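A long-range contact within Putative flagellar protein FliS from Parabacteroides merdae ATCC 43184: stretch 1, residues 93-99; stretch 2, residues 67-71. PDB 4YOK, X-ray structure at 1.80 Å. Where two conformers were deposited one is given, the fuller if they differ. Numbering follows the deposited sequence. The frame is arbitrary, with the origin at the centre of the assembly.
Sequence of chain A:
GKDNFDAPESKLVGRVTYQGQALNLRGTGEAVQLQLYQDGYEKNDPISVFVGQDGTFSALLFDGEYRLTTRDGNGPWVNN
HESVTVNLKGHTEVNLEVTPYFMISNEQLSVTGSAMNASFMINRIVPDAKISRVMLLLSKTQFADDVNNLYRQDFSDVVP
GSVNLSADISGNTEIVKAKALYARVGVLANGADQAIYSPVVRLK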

# COMPACT_ATOMS: atom_id res chain seq x y z
N GLU A 93 13.94 -13.88 5.33
CA GLU A 93 13.25 -12.88 4.50
C GLU A 93 12.52 -13.56 3.36
O GLU A 93 13.06 -14.48 2.74
CB GLU A 93 14.23 -11.83 3.96
CG GLU A 93 14.94 -11.02 5.04
CD GLU A 93 16.10 -10.16 4.59
OE1 GLU A 93 16.33 -10.03 3.37
OE2 GLU A 93 16.80 -9.61 5.48
N VAL A 94 11.30 -13.10 3.07
CA VAL A 94 10.48 -13.66 2.02
C VAL A 94 9.73 -12.54 1.27
O VAL A 94 9.67 -11.40 1.74
CB VAL A 94 9.49 -14.69 2.67
CG1 VAL A 94 8.44 -14.01 3.58
CG2 VAL A 94 8.81 -15.56 1.62
N ASN A 95 9.23 -12.85 0.07
CA ASN A 95 8.34 -11.93 -0.61
C ASN A 95 7.06 -12.68 -0.96
O ASN A 95 7.06 -13.91 -1.04
CB ASN A 95 8.97 -11.25 -1.84
CG ASN A 95 9.10 -12.15 -3.03
OD1 ASN A 95 9.75 -13.18 -2.96
ND2 ASN A 95 8.50 -11.78 -4.15
N LEU A 96 5.97 -11.94 -1.15
CA LEU A 96 4.71 -12.55 -1.55
C LEU A 96 4.21 -11.84 -2.79
O LEU A 96 3.98 -10.64 -2.74
CB LEU A 96 3.68 -12.49 -0.39
CG LEU A 96 2.26 -12.97 -0.73
CD1 LEU A 96 2.24 -14.49 -0.99
CD2 LEU A 96 1.27 -12.56 0.36
N GLU A 97 4.11 -12.57 -3.92
CA GLU A 97 3.65 -12.04 -5.22
C GLU A 97 2.14 -12.01 -5.28
O GLU A 97 1.46 -13.00 -4.97
CB GLU A 97 4.17 -12.90 -6.40
CG GLU A 97 5.56 -12.54 -6.88
CD GLU A 97 5.68 -11.24 -7.65
OE1 GLU A 97 4.99 -11.04 -8.68
OE2 GLU A 97 6.54 -10.42 -7.24
N VAL A 98 1.60 -10.85 -5.66
CA VAL A 98 0.16 -10.65 -5.84
C VAL A 98 -0.10 -10.05 -7.24
O VAL A 98 0.85 -9.71 -7.95
CB VAL A 98 -0.43 -9.76 -4.71
CG1 VAL A 98 -0.22 -10.42 -3.34
CG2 VAL A 98 0.14 -8.32 -4.77
N THR A 99 -1.39 -9.92 -7.62
CA THR A 99 -1.74 -9.33 -8.92
C THR A 99 -2.54 -8.06 -8.68
O THR A 99 -3.76 -8.15 -8.49
CB THR A 99 -2.49 -10.30 -9.84
OG1 THR A 99 -1.77 -11.53 -9.88
CG2 THR A 99 -2.65 -9.72 -11.27
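Stretch 2 (67-71) RLTTR

Stretch 2 lies across stretch 1 as one extended chain packed face to face on another, the two strands running in roughly the same direction with a signed crossing angle of -37°. Their axes approach to 8.4 Å, too far apart for backbone pairing; no hydrogen bond joins them, and the contact, which buries 231 Å² in all, is made mainly by side chains. The register is set by Leu-68 opposite Leu-96 (CA to CA 7.7 Å) and Thr-70 opposite Val-98 (CA to CA 8.4 Å), so a step of two residues along one chain matches a step of two along the other. Arg-67, extended and exposed, is out of reach of stretch 1. Leu-68 (phi/psi -91/122) points toward it, with chi1 t and chi2 p, the same rotamer as Leu-96. CD2 of Leu-68 lies 3.9 Å from CG1 of Val-94 and 4.3 Å from CB of Leu-96, so this one methyl touches two successive inward-facing residues of stretch 1. Leu-96 in turn reaches the backbone of stretch 2: its CD1 is 3.9 Å from O of Leu-68, a van der Waals contact. Thr-69 (-138/166) turns its CB away, as the alternation of an extended chain requires, and its OG1 is hydrogen-bonded elsewhere in the structure; stretch 1 meets it at the backbone, CD2 of Leu-96 lying 4.2 Å from C of Thr-69. Thr-70 (-77/162, chi1 p) points toward stretch 1 again and presents its methyl: CG2 is 3.9 Å from CD2 of Leu-96 and 3.7 Å from CG1 of Val-98. The latter is the closest approach between the stretches, made where stretch 1 has already left its strand. Arg-71 (-92/135), with chi1 to chi3 all t, extends beyond the contact and leaves stretch 1 untouched.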

# COMPACT_ATOMS: atom_id res chain seq x y z
N ARG A 67 2.81 -20.83 6.30
CA ARG A 67 2.21 -20.51 5.01
C ARG A 67 1.71 -19.07 5.08
O ARG A 67 0.78 -18.76 5.83
CB ARG A 67 1.11 -21.50 4.59
CG ARG A 67 0.64 -21.28 3.15
CD ARG A 67 -0.32 -22.36 2.67
NE ARG A 67 -1.71 -22.06 3.03
CZ ARG A 67 -2.35 -22.58 4.08
NH1 ARG A 67 -1.74 -23.45 4.88
NH2 ARG A 67 -3.61 -22.24 4.32
N LEU A 68 2.39 -18.17 4.33
CA LEU A 68 2.07 -16.75 4.29
C LEU A 68 1.07 -16.47 3.16
O LEU A 68 1.37 -16.79 2.00
CB LEU A 68 3.36 -15.94 4.11
CG LEU A 68 3.20 -14.42 3.99
CD1 LEU A 68 2.68 -13.80 5.31
CD2 LEU A 68 4.52 -13.81 3.60
N THR A 69 -0.11 -15.90 3.51
CA THR A 69 -1.13 -15.65 2.48
C THR A 69 -1.80 -14.29 2.64
O THR A 69 -1.70 -13.65 3.69
CB THR A 69 -2.18 -16.79 2.46
OG1 THR A 69 -3.02 -16.67 1.32
CG2 THR A 69 -3.04 -16.83 3.71
N THR A 70 -2.51 -13.85 1.57
CA THR A 70 -3.28 -12.61 1.62
C THR A 70 -4.55 -12.92 2.42
O THR A 70 -4.92 -14.08 2.58
CB THR A 70 -3.60 -12.10 0.22
OG1 THR A 70 -4.27 -13.12 -0.52
CG2 THR A 70 -2.38 -11.56 -0.50
N ARG A 71 -5.21 -11.88 2.91
CA ARG A 71 -6.49 -12.01 3.61
C ARG A 71 -7.58 -11.84 2.56
O ARG A 71 -7.49 -10.95 1.70
CB ARG A 71 -6.55 -10.94 4.72
CG ARG A 71 -7.79 -11.03 5.60
CD ARG A 71 -7.73 -9.97 6.69
NE ARG A 71 -9.05 -9.65 7.24
CZ ARG A 71 -9.59 -10.22 8.31
NH1 ARG A 71 -8.94 -11.18 8.96
NH2 ARG A 71 -10.80 -9.85 8.73